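TCP pilus virulence regulatory protein (PDB 5SUW) probably activates transcription of virulence genes, including those of the toxin-coregulated pilus, as an AraC-family regulator whose cupin-like domain here holds a small carboxylic acid. Local coordinates at residues T9-M14 against N80-T85; Y30-I35 against I84-S89; Y108-D113 against N160-T165; D113-N118 against S153-K158. All coordinates share one frame; numbering follows the deposited sequence.

Contact 1: residues T9-M14 against N80-T85; sequences TNVYRM and NVSVIT. With 70G (3-[(1R)-8-methyl-1,2,3,4-tetrahydronaphthalen-1-yl]propanoic acid), chain B.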
# COMPACT_ATOMS: atom_id res chain seq x y z
N THR A 9 -7.29 -0.23 8.98
CA THR A 9 -7.65 -1.57 8.56
C THR A 9 -9.02 -1.58 7.89
O THR A 9 -9.88 -0.74 8.19
CB THR A 9 -7.66 -2.56 9.74
OG1 THR A 9 -8.73 -2.23 10.63
CG2 THR A 9 -6.34 -2.50 10.50
N ASN A 10 -9.20 -2.54 6.98
CA ASN A 10 -10.45 -2.75 6.27
C ASN A 10 -10.60 -4.23 5.91
O ASN A 10 -9.61 -4.96 5.78
CB ASN A 10 -10.52 -1.90 4.99
CG ASN A 10 -10.56 -0.41 5.29
OD1 ASN A 10 -9.55 0.28 5.18
ND2 ASN A 10 -11.73 0.08 5.68
N VAL A 11 -11.85 -4.66 5.75
CA VAL A 11 -12.17 -6.02 5.33
C VAL A 11 -13.14 -5.94 4.15
O VAL A 11 -14.24 -5.39 4.29
CB VAL A 11 -12.77 -6.85 6.47
CG1 VAL A 11 -13.13 -8.23 5.96
CG2 VAL A 11 -11.79 -6.96 7.60
N TYR A 12 -12.74 -6.52 3.02
CA TYR A 12 -13.54 -6.54 1.81
C TYR A 12 -14.06 -7.94 1.52
O TYR A 12 -13.31 -8.92 1.62
CB TYR A 12 -12.71 -6.05 0.62
CG TYR A 12 -12.05 -4.72 0.85
CD1 TYR A 12 -10.79 -4.64 1.40
CD2 TYR A 12 -12.69 -3.54 0.51
CE1 TYR A 12 -10.18 -3.42 1.60
CE2 TYR A 12 -12.10 -2.32 0.71
CZ TYR A 12 -10.84 -2.26 1.25
OH TYR A 12 -10.24 -1.04 1.46
N ARG A 13 -15.33 -8.03 1.16
CA ARG A 13 -15.95 -9.29 0.80
C ARG A 13 -15.76 -9.54 -0.70
O ARG A 13 -15.69 -8.61 -1.51
CB ARG A 13 -17.45 -9.28 1.16
CG ARG A 13 -18.14 -10.65 1.26
CD ARG A 13 -19.57 -10.54 0.78
NE ARG A 13 -20.45 -11.61 1.23
CZ ARG A 13 -21.76 -11.65 0.99
NH1 ARG A 13 -22.33 -10.67 0.29
NH2 ARG A 13 -22.51 -12.66 1.42
N MET A 14 -15.68 -10.82 -1.06
CA MET A 14 -15.29 -11.21 -2.41
C MET A 14 -16.00 -12.51 -2.76
O MET A 14 -15.70 -13.56 -2.17
CB MET A 14 -13.77 -11.36 -2.49
CG MET A 14 -13.20 -11.70 -3.85
SD MET A 14 -11.45 -11.25 -3.80
CE MET A 14 -10.92 -11.78 -5.41
N ASN A 80 -13.23 -13.16 2.60
CA ASN A 80 -12.95 -11.84 3.13
C ASN A 80 -11.46 -11.55 2.99
O ASN A 80 -10.63 -12.33 3.48
CB ASN A 80 -13.39 -11.72 4.58
CG ASN A 80 -14.88 -11.74 4.72
OD1 ASN A 80 -15.44 -12.59 5.41
ND2 ASN A 80 -15.55 -10.82 4.03
N VAL A 81 -11.12 -10.45 2.32
CA VAL A 81 -9.76 -9.95 2.25
C VAL A 81 -9.58 -8.87 3.30
O VAL A 81 -10.35 -7.90 3.34
CB VAL A 81 -9.45 -9.40 0.85
CG1 VAL A 81 -7.97 -9.11 0.72
CG2 VAL A 81 -9.94 -10.37 -0.20
N SER A 82 -8.57 -9.04 4.16
CA SER A 82 -8.22 -8.06 5.18
C SER A 82 -7.00 -7.27 4.73
O SER A 82 -6.01 -7.86 4.29
CB SER A 82 -7.92 -8.73 6.53
OG SER A 82 -8.99 -9.57 6.91
N VAL A 83 -7.06 -5.95 4.87
CA VAL A 83 -5.96 -5.06 4.50
C VAL A 83 -5.58 -4.23 5.72
O VAL A 83 -6.44 -3.64 6.38
CB VAL A 83 -6.35 -4.14 3.33
CG1 VAL A 83 -5.11 -3.31 2.89
CG2 VAL A 83 -6.93 -4.96 2.18
N ILE A 84 -4.28 -4.16 5.99
CA ILE A 84 -3.74 -3.31 7.04
C ILE A 84 -2.84 -2.27 6.39
O ILE A 84 -1.95 -2.60 5.61
CB ILE A 84 -2.95 -4.12 8.08
CG1 ILE A 84 -3.86 -5.14 8.75
CG2 ILE A 84 -2.32 -3.19 9.11
CD1 ILE A 84 -3.12 -6.05 9.73
N THR A 85 -3.10 -1.01 6.70
CA THR A 85 -2.22 0.08 6.32
C THR A 85 -1.52 0.56 7.57
O THR A 85 -2.18 0.86 8.58
CB THR A 85 -3.00 1.21 5.65
OG1 THR A 85 -3.72 0.67 4.53
CG2 THR A 85 -2.03 2.29 5.17
C10 70G B . -7.35 -0.27 -0.71
C11 70G B . -6.39 0.67 0.03
C14 70G B . -7.01 -6.16 -1.87
C15 70G B . -8.34 -6.37 -1.96
C01 70G B . -9.79 -2.78 -2.19
C02 70G B . -8.76 -3.96 -2.07
C03 70G B . -7.38 -3.75 -1.98
C04 70G B . -6.50 -4.86 -1.88
C05 70G B . -4.96 -4.71 -1.78
C06 70G B . -4.42 -3.27 -1.79
C07 70G B . -5.42 -2.26 -2.48
C08 70G B . -6.82 -2.33 -2.00
C09 70G B . -6.86 -1.71 -0.64
O12 70G B . -5.95 1.75 -0.57
O13 70G B . -6.02 0.43 1.13
C16 70G B . -9.25 -5.25 -2.05

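Contact 2: residues Y30-I35 against I84-S89; sequences YKMFWI and ITISDS. With 70G (3-[(1R)-8-methyl-1,2,3,4-tetrahydronaphthalen-1-yl]propanoic acid), chain B.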
# COMPACT_ATOMS: atom_id res chain seq x y z
N TYR A 30 2.99 1.54 4.08
CA TYR A 30 3.14 0.08 4.06
C TYR A 30 1.80 -0.60 4.29
O TYR A 30 1.03 -0.20 5.17
CB TYR A 30 4.16 -0.38 5.11
CG TYR A 30 5.55 0.09 4.77
CD1 TYR A 30 6.34 -0.62 3.87
CD2 TYR A 30 6.06 1.28 5.30
CE1 TYR A 30 7.61 -0.18 3.52
CE2 TYR A 30 7.33 1.72 4.97
CZ TYR A 30 8.10 0.99 4.07
OH TYR A 30 9.37 1.41 3.73
N LYS A 31 1.50 -1.58 3.45
CA LYS A 31 0.25 -2.29 3.49
C LYS A 31 0.51 -3.79 3.44
O LYS A 31 1.46 -4.24 2.80
CB LYS A 31 -0.65 -1.91 2.31
CG LYS A 31 -1.07 -0.47 2.37
CD LYS A 31 -2.16 -0.12 1.40
CE LYS A 31 -2.52 1.33 1.60
NZ LYS A 31 -3.85 1.58 1.03
N MET A 32 -0.35 -4.55 4.12
CA MET A 32 -0.33 -6.00 3.96
C MET A 32 -1.75 -6.52 3.87
O MET A 32 -2.68 -5.92 4.41
CB MET A 32 0.44 -6.71 5.08
CG MET A 32 0.13 -6.31 6.48
SD MET A 32 1.51 -6.84 7.53
CE MET A 32 2.77 -5.79 6.85
N PHE A 33 -1.92 -7.63 3.14
CA PHE A 33 -3.25 -8.20 3.03
C PHE A 33 -3.18 -9.72 2.93
O PHE A 33 -2.17 -10.31 2.55
CB PHE A 33 -4.05 -7.60 1.86
CG PHE A 33 -3.52 -7.93 0.47
CD1 PHE A 33 -2.66 -7.06 -0.18
CD2 PHE A 33 -3.97 -9.05 -0.21
CE1 PHE A 33 -2.21 -7.33 -1.48
CE2 PHE A 33 -3.53 -9.32 -1.50
CZ PHE A 33 -2.65 -8.46 -2.13
N TRP A 34 -4.28 -10.35 3.33
CA TRP A 34 -4.45 -11.79 3.22
C TRP A 34 -5.93 -12.08 3.12
O TRP A 34 -6.78 -11.28 3.54
CB TRP A 34 -3.83 -12.53 4.41
CG TRP A 34 -4.53 -12.22 5.68
CD1 TRP A 34 -5.49 -12.97 6.29
CD2 TRP A 34 -4.35 -11.05 6.50
NE1 TRP A 34 -5.92 -12.35 7.44
CE2 TRP A 34 -5.24 -11.17 7.59
CE3 TRP A 34 -3.52 -9.93 6.42
CZ2 TRP A 34 -5.31 -10.22 8.60
CZ3 TRP A 34 -3.59 -8.99 7.41
CH2 TRP A 34 -4.49 -9.13 8.49
N ILE A 35 -6.23 -13.23 2.53
CA ILE A 35 -7.59 -13.76 2.52
C ILE A 35 -7.78 -14.63 3.76
O ILE A 35 -6.82 -15.17 4.32
CB ILE A 35 -7.88 -14.56 1.23
CG1 ILE A 35 -7.23 -15.96 1.32
CG2 ILE A 35 -7.36 -13.79 0.01
CD1 ILE A 35 -7.27 -16.72 -0.01
N ILE A 84 -4.28 -4.16 5.99
CA ILE A 84 -3.74 -3.31 7.04
C ILE A 84 -2.84 -2.27 6.39
O ILE A 84 -1.95 -2.60 5.61
CB ILE A 84 -2.95 -4.12 8.08
CG1 ILE A 84 -3.86 -5.14 8.75
CG2 ILE A 84 -2.32 -3.19 9.11
CD1 ILE A 84 -3.12 -6.05 9.73
N THR A 85 -3.10 -1.01 6.70
CA THR A 85 -2.22 0.08 6.32
C THR A 85 -1.52 0.56 7.57
O THR A 85 -2.18 0.86 8.58
CB THR A 85 -3.00 1.21 5.65
OG1 THR A 85 -3.72 0.67 4.53
CG2 THR A 85 -2.03 2.29 5.17
N ILE A 86 -0.19 0.59 7.54
CA ILE A 86 0.62 0.86 8.72
C ILE A 86 1.13 2.29 8.64
O ILE A 86 1.72 2.69 7.63
CB ILE A 86 1.79 -0.14 8.81
CG1 ILE A 86 1.26 -1.57 8.74
CG2 ILE A 86 2.56 0.06 10.11
CD1 ILE A 86 2.36 -2.62 8.76
N SER A 87 0.89 3.06 9.70
CA SER A 87 1.22 4.48 9.67
C SER A 87 2.73 4.69 9.73
O SER A 87 3.47 3.89 10.31
CB SER A 87 0.54 5.22 10.82
OG SER A 87 1.18 4.93 12.05
N ASP A 88 3.18 5.79 9.12
CA ASP A 88 4.62 6.05 9.10
C ASP A 88 5.16 6.25 10.50
O ASP A 88 6.30 5.87 10.78
CB ASP A 88 4.95 7.26 8.22
CG ASP A 88 6.37 7.20 7.67
OD1 ASP A 88 7.13 8.18 7.87
OD2 ASP A 88 6.72 6.17 7.04
N SER A 89 4.36 6.83 11.39
CA SER A 89 4.75 6.96 12.79
C SER A 89 5.19 5.60 13.36
O SER A 89 6.26 5.48 13.96
CB SER A 89 3.59 7.55 13.59
OG SER A 89 3.77 7.35 14.98
C10 70G B . -7.35 -0.27 -0.71
C11 70G B . -6.39 0.67 0.03
C14 70G B . -7.01 -6.16 -1.87
C15 70G B . -8.34 -6.37 -1.96
C01 70G B . -9.79 -2.78 -2.19
C02 70G B . -8.76 -3.96 -2.07
C03 70G B . -7.38 -3.75 -1.98
C04 70G B . -6.50 -4.86 -1.88
C05 70G B . -4.96 -4.71 -1.78
C06 70G B . -4.42 -3.27 -1.79
C07 70G B . -5.42 -2.26 -2.48
C08 70G B . -6.82 -2.33 -2.00
C09 70G B . -6.86 -1.71 -0.64
O12 70G B . -5.95 1.75 -0.57
O13 70G B . -6.02 0.43 1.13
C16 70G B . -9.25 -5.25 -2.05
O HOH W 1 3.95 3.38 6.25

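Contact 3: residues Y108-D113 against N160-T165; sequences YSENKD and NSIFIT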
# COMPACT_ATOMS: atom_id res chain seq x y z
N TYR A 108 21.51 -6.50 0.87
CA TYR A 108 20.22 -6.72 0.23
C TYR A 108 20.05 -5.81 -1.00
O TYR A 108 20.70 -4.77 -1.12
CB TYR A 108 19.07 -6.43 1.20
CG TYR A 108 18.93 -7.40 2.35
CD1 TYR A 108 19.70 -8.55 2.42
CD2 TYR A 108 17.99 -7.16 3.35
CE1 TYR A 108 19.55 -9.43 3.47
CE2 TYR A 108 17.83 -8.04 4.40
CZ TYR A 108 18.62 -9.17 4.46
OH TYR A 108 18.46 -10.05 5.50
N SER A 109 19.13 -6.21 -1.88
CA SER A 109 18.77 -5.41 -3.05
C SER A 109 17.47 -4.63 -2.82
O SER A 109 16.87 -4.66 -1.74
CB SER A 109 18.63 -6.29 -4.28
OG SER A 109 17.40 -6.98 -4.25
N GLU A 110 17.01 -3.94 -3.86
CA GLU A 110 15.83 -3.08 -3.74
C GLU A 110 14.91 -3.23 -4.94
O GLU A 110 14.38 -2.26 -5.48
CB GLU A 110 16.23 -1.61 -3.54
CG GLU A 110 15.13 -0.83 -2.86
CD GLU A 110 14.28 -1.72 -1.97
OE1 GLU A 110 13.10 -1.94 -2.27
OE2 GLU A 110 14.83 -2.21 -0.98
N ASN A 111 14.66 -4.46 -5.36
CA ASN A 111 13.86 -4.60 -6.57
C ASN A 111 12.42 -5.02 -6.33
O ASN A 111 11.58 -4.82 -7.22
CB ASN A 111 14.53 -5.58 -7.53
CG ASN A 111 15.12 -4.88 -8.72
OD1 ASN A 111 15.51 -3.71 -8.63
ND2 ASN A 111 15.18 -5.57 -9.84
N LYS A 112 12.10 -5.55 -5.16
CA LYS A 112 10.82 -6.21 -4.93
C LYS A 112 9.86 -5.29 -4.18
O LYS A 112 10.18 -4.80 -3.09
CB LYS A 112 11.04 -7.52 -4.17
CG LYS A 112 11.61 -8.64 -5.04
CD LYS A 112 10.58 -9.15 -6.06
CE LYS A 112 10.78 -10.64 -6.36
NZ LYS A 112 9.61 -11.23 -7.10
N ASP A 113 8.69 -5.07 -4.78
CA ASP A 113 7.64 -4.21 -4.23
C ASP A 113 6.45 -4.99 -3.67
O ASP A 113 5.67 -4.42 -2.91
CB ASP A 113 7.12 -3.25 -5.30
CG ASP A 113 8.20 -2.35 -5.88
OD1 ASP A 113 8.95 -1.72 -5.11
OD2 ASP A 113 8.30 -2.29 -7.13
N ASN A 160 15.92 -11.37 0.26
CA ASN A 160 17.24 -10.73 0.21
C ASN A 160 17.12 -9.30 -0.31
O ASN A 160 17.96 -8.81 -1.07
CB ASN A 160 18.20 -11.57 -0.62
CG ASN A 160 19.62 -11.11 -0.48
OD1 ASN A 160 20.19 -10.51 -1.40
ND2 ASN A 160 20.21 -11.37 0.68
N SER A 161 16.04 -8.63 0.08
CA SER A 161 15.79 -7.28 -0.41
C SER A 161 15.20 -6.40 0.69
O SER A 161 14.44 -6.86 1.54
CB SER A 161 14.87 -7.28 -1.65
OG SER A 161 13.54 -7.62 -1.34
N ILE A 162 15.58 -5.12 0.66
CA ILE A 162 15.09 -4.16 1.63
C ILE A 162 13.60 -3.93 1.38
O ILE A 162 13.17 -3.76 0.23
CB ILE A 162 15.87 -2.84 1.53
CG1 ILE A 162 17.38 -2.97 1.79
CG2 ILE A 162 15.22 -1.80 2.45
CD1 ILE A 162 17.76 -3.35 3.17
N PHE A 163 12.82 -3.91 2.46
CA PHE A 163 11.40 -3.59 2.42
C PHE A 163 11.11 -2.26 3.10
O PHE A 163 10.40 -1.42 2.53
CB PHE A 163 10.59 -4.71 3.07
CG PHE A 163 9.11 -4.53 2.94
CD1 PHE A 163 8.49 -4.70 1.71
CD2 PHE A 163 8.34 -4.17 4.05
CE1 PHE A 163 7.12 -4.53 1.58
CE2 PHE A 163 6.97 -4.01 3.93
CZ PHE A 163 6.35 -4.19 2.69
N ILE A 164 11.64 -2.04 4.30
CA ILE A 164 11.57 -0.73 4.95
C ILE A 164 12.63 0.14 4.28
O ILE A 164 13.81 0.02 4.58
CB ILE A 164 11.78 -0.81 6.46
CG1 ILE A 164 10.92 -1.92 7.10
CG2 ILE A 164 11.48 0.55 7.08
CD1 ILE A 164 9.43 -1.77 6.85
N THR A 165 12.21 1.03 3.38
CA THR A 165 13.16 1.96 2.80
C THR A 165 13.53 3.04 3.82
O THR A 165 12.97 3.11 4.92
CB THR A 165 12.61 2.58 1.52
OG1 THR A 165 11.22 2.89 1.69
CG2 THR A 165 12.78 1.62 0.34
O HOH W 2 12.85 -4.77 -2.83

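Contact 4: residues D113-N118 against S153-K158; sequences DLLLWN and SKVEKK. With MES (2-(N-morpholino)-ethanesulfonic acid), chain C.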
# COMPACT_ATOMS: atom_id res chain seq x y z
N ASP A 113 8.69 -5.07 -4.78
CA ASP A 113 7.64 -4.21 -4.23
C ASP A 113 6.45 -4.99 -3.67
O ASP A 113 5.67 -4.42 -2.91
CB ASP A 113 7.12 -3.25 -5.30
CG ASP A 113 8.20 -2.35 -5.88
OD1 ASP A 113 8.95 -1.72 -5.11
OD2 ASP A 113 8.30 -2.29 -7.13
N LEU A 114 6.29 -6.26 -4.06
CA LEU A 114 5.18 -7.11 -3.64
C LEU A 114 5.79 -8.41 -3.14
O LEU A 114 6.29 -9.21 -3.93
CB LEU A 114 4.21 -7.36 -4.79
CG LEU A 114 2.88 -8.05 -4.47
CD1 LEU A 114 1.80 -7.66 -5.47
CD2 LEU A 114 3.06 -9.55 -4.48
N LEU A 115 5.74 -8.63 -1.83
CA LEU A 115 6.39 -9.77 -1.20
C LEU A 115 5.33 -10.70 -0.63
O LEU A 115 4.22 -10.26 -0.30
CB LEU A 115 7.37 -9.32 -0.10
CG LEU A 115 8.57 -8.50 -0.61
CD1 LEU A 115 8.19 -7.06 -0.95
CD2 LEU A 115 9.72 -8.50 0.37
N LEU A 116 5.66 -11.99 -0.55
CA LEU A 116 4.74 -13.01 -0.09
C LEU A 116 5.35 -13.72 1.11
O LEU A 116 6.53 -14.08 1.09
CB LEU A 116 4.42 -14.01 -1.21
CG LEU A 116 3.35 -15.11 -1.02
CD1 LEU A 116 2.99 -15.72 -2.36
CD2 LEU A 116 3.77 -16.23 -0.08
N TRP A 117 4.55 -13.94 2.16
CA TRP A 117 5.00 -14.70 3.32
C TRP A 117 3.95 -15.74 3.68
O TRP A 117 2.79 -15.40 3.91
CB TRP A 117 5.28 -13.79 4.52
CG TRP A 117 5.82 -14.59 5.68
CD1 TRP A 117 5.11 -15.09 6.73
CD2 TRP A 117 7.18 -15.02 5.88
NE1 TRP A 117 5.94 -15.79 7.59
CE2 TRP A 117 7.21 -15.76 7.08
CE3 TRP A 117 8.37 -14.84 5.16
CZ2 TRP A 117 8.39 -16.32 7.58
CZ3 TRP A 117 9.54 -15.40 5.66
CH2 TRP A 117 9.54 -16.13 6.86
N ASN A 118 4.36 -17.01 3.72
CA ASN A 118 3.53 -18.09 4.26
C ASN A 118 3.82 -18.19 5.75
O ASN A 118 4.92 -18.61 6.14
CB ASN A 118 3.80 -19.42 3.56
CG ASN A 118 3.64 -19.32 2.05
OD1 ASN A 118 2.54 -19.08 1.55
ND2 ASN A 118 4.74 -19.51 1.33
N SER A 153 11.70 -8.20 9.07
CA SER A 153 13.06 -8.70 8.86
C SER A 153 13.07 -10.14 8.36
O SER A 153 13.95 -10.50 7.57
CB SER A 153 13.88 -8.55 10.14
OG SER A 153 13.29 -9.24 11.22
N LYS A 154 12.10 -10.97 8.77
CA LYS A 154 11.95 -12.31 8.19
C LYS A 154 11.67 -12.24 6.69
O LYS A 154 12.24 -13.02 5.91
CB LYS A 154 10.81 -13.08 8.87
CG LYS A 154 11.24 -13.89 10.06
CD LYS A 154 10.05 -14.47 10.82
CE LYS A 154 10.55 -15.36 11.96
NZ LYS A 154 9.47 -15.82 12.87
N VAL A 155 10.79 -11.34 6.28
CA VAL A 155 10.42 -11.23 4.87
C VAL A 155 11.57 -10.64 4.06
O VAL A 155 11.82 -11.05 2.92
CB VAL A 155 9.14 -10.40 4.73
CG1 VAL A 155 8.75 -10.25 3.27
CG2 VAL A 155 8.01 -11.04 5.54
N GLU A 156 12.28 -9.65 4.62
CA GLU A 156 13.44 -9.10 3.92
C GLU A 156 14.53 -10.15 3.74
O GLU A 156 15.19 -10.21 2.69
CB GLU A 156 14.01 -7.90 4.66
CG GLU A 156 13.22 -6.59 4.45
CD GLU A 156 13.90 -5.38 5.09
OE1 GLU A 156 14.83 -5.55 5.92
OE2 GLU A 156 13.51 -4.23 4.76
N LYS A 157 14.74 -10.99 4.76
CA LYS A 157 15.70 -12.08 4.65
C LYS A 157 15.31 -13.02 3.51
O LYS A 157 16.16 -13.42 2.70
CB LYS A 157 15.77 -12.84 5.98
CG LYS A 157 17.03 -13.67 6.20
CD LYS A 157 16.85 -14.71 7.31
CE LYS A 157 16.52 -14.08 8.65
NZ LYS A 157 16.53 -15.07 9.76
N LYS A 158 14.02 -13.36 3.42
CA LYS A 158 13.56 -14.33 2.43
C LYS A 158 13.86 -13.87 1.01
O LYS A 158 14.36 -14.64 0.18
CB LYS A 158 12.07 -14.60 2.60
CG LYS A 158 11.47 -15.39 1.44
CD LYS A 158 9.97 -15.58 1.57
CE LYS A 158 9.40 -16.21 0.31
NZ LYS A 158 7.96 -16.53 0.40
O1 MES C . 9.57 -20.63 8.73
C2 MES C . 9.07 -21.96 8.53
C3 MES C . 8.39 -22.11 7.15
N4 MES C . 7.79 -20.90 6.65
C5 MES C . 7.44 -19.91 7.65
C6 MES C . 8.50 -19.67 8.75
C7 MES C . 8.69 -20.27 5.61
C8 MES C . 8.10 -18.92 5.16
S MES C . 7.84 -18.93 3.35
O1S MES C . 7.06 -20.14 2.91
O2S MES C . 9.17 -19.10 2.64
O3S MES C . 7.12 -17.67 2.90

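Contact 1: residues T9-M14 against N80-T85
Part of the wall of the ligand pocket of the cupin-like domain is built here, where the side chains of Tyr12 and Val83 cross at an angle on adjacent antiparallel strands beneath the bound acid 70G. Four backbone bonds fix the register: Asn10 and Val83 exchange one pair, Tyr12 and Val81 the other, and the strand directions lie 158° apart. The Tyr12 N to Val81 O bond measures 2.8 Å, with 168° at the hydrogen. On the pocket side, Val83 sends CG2 to the edge of the Tyr12 ring, near its plane, and touches CE1 at 3.6 Å. With CG beside the backbone N (chi1 -53°), the phenol lies under the ligand, and 70G C01 sits over one face, 3.6 Å from Tyr12 CZ and displaced toward the rim. Val81 divides its two methyls: CG1 reaches 70G C15 at 3.9 Å, while CG2 meets Met14 SD at 4.0 Å. Beyond the ring, Tyr12 OH is hydrogen-bonded to Tyr266 OH, so this strand also faces helix 263-270. The opposite face carries Thr9, Val11, Ser82 and Ile84. There Thr9 CG2 runs alongside Ile84 CG1 at 4.0 Å, and Val11 and Ile84 both lean on Val131 of helix 121-131. One face lining a small-molecule pocket and the other packed under a helix is an arrangement consistent with the outer strand pair of a cupin-like beta domain.

Contact 2: residues Y30-I35 against I84-S89
Tyr30 O receives the N-H of Ile86 at 2.8 Å, with 168° at the hydrogen, and the CA of Thr85 also approaches that oxygen. At the same pair of residues, water 1 stands in for the second rung: it accepts from Tyr30 N and donates to Ile86 O, the latter at 2.7 Å. Met32 and Ile84 then exchange two backbone bonds, as an antiparallel hydrogen-bonded pair should, with strand directions 163° apart. Between these rungs, Lys31 and Thr85 form a non-hydrogen-bonded pair whose side chains run alongside each other on the pocket face. Lys31 CE passes 3.2 Å from Thr85 OG1. The lysine chain stays extended beyond CG and carries NZ to the carboxylate of 70G; that bond to O13 is modelled very short and beside a clash, so its exact length is doubtful. Lys230 gives the carboxylate a second bond. Phe33, on the same face, lays its ring against the hydrocarbon, CD1 being 3.7 Å from 70G C05. The other face is apolar. Ile84 points CD1 at the edge of the Trp34 indole, in its plane, reaching CH2 at 3.6 Å. Met32 has CG between the backbone N and the carbonyl carbon (chi1 48°), and its chain bends at the sulfur to bring CE to 3.7 Å from Ile86 CD1. The chemistry thus separates by face: one side combines an ammonium group with an aromatic surface, probably matching the acid and ring parts of the ligand, while the other buries hydrocarbon, with Trp34 and Ile84 meeting helix 121-131.

Contact 3: residues Y108-D113 against N160-T165
The Tyr108 ring has Asn160 CA over one face, 3.9 Å above its plane and displaced toward the rim. The Asn160 amide crosses it obliquely with the two planes 66° apart, and ND2 comes within 3.4 Å of Tyr108 CD1. Ile162 approaches at about a right angle to the tyrosine side chain, placing CD1 3.8 Å from Tyr108 CD2. Tyr108 CG stands beside its own backbone N (chi1 -68°), which lays the ring across the start of 160-165. Two backbone bonds hold the chains together where Ser109 faces Ser161. Ser109 N donates to Asn160 O at 3.0 Å, and Ile162 N donates to Ser109 O at 2.8 Å. This is the single backbone bridge between them, and the end-to-end directions of the two segments differ by 78°, so they cross rather than run on as paired strands. Water 2 ties the far part together: it accepts from Lys112 N at 2.6 Å and lies in donating range of both Lys112 O and Glu110 OE1, with a weak bond to Ser161 OG. Glu110 is poorly ordered, and its carboxylate is placed doubtfully close to Ile162; Lys62 supplies a salt bridge to OE1. Asn160 has positive phi and ends helix 141-159 in a Schellman motif. Its carbonyl takes the N-H of Ser109, one of the two bonds of an isolated beta bridge between two irregular loops, one leaving a C-capped helix and the other leading into strand 114-118.

Contact 4: residues D113-N118 against S153-K158
Leu115 starts the contact from strand 114-118, pushing CD2 to within 3.5 Å of Val155 CG1 on the helix. At Leu116 it is the carbonyl that matters: Lys158, extended beyond CG, brings NZ to Leu116 O at 2.9 Å, from above the carbonyl plane by 44° and thus not on a lone pair. Trp117 carries the largest share of the interface. Its CG is anti to the backbone N (chi1 -177°), swinging the indole toward the helix, where Lys154 CB stands over one face in a CH-pi contact, 4.3 Å from the centroid of the six-membered ring. Val155 CG2 touches Trp117 CE3 obliquely at 3.8 Å. The strand is the last of the five-stranded antiparallel sheet of the cupin-like domain, and the 153-158 part of helix 141-159 runs at 109° to 114-118, the two segment axes approaching to 9.0 Å. The opposite indole face is taken by MES, a buffer molecule most likely carried over from crystallisation, with C8 about 3.6 Å from Trp117 CH2. Asn118 closes the segment by gripping that sulfonate twice, its backbone N bonding to MES O3S and ND2 to MES O1S at 2.9 Å. Lys158 NZ also donates to MES O3S, at 2.9 Å.

How the contacts relate
From the N terminus, contact 1 pairs strand 7-14 with strand 79-86, closing a long loop made largely of beta strands. Contact 2 starts inside that loop and ends slightly beyond it on the same strand, so the two overlap; they share Ile84 and Thr85, strand 79-86 runs between 7-14 and 31-35, and both contacts touch 70G. Contact 3 opens only afterwards, joining the loop before strand 114-118 to the one after helix 141-159. Contact 4 falls within its span, shares Asp113, and sets that helix against the far edge strand of the same sheet. Tyr30 OH, bonded to Thr165 N, links contacts 2 and 3, while Glu156 reaches Ile164 N between contacts 4 and 3.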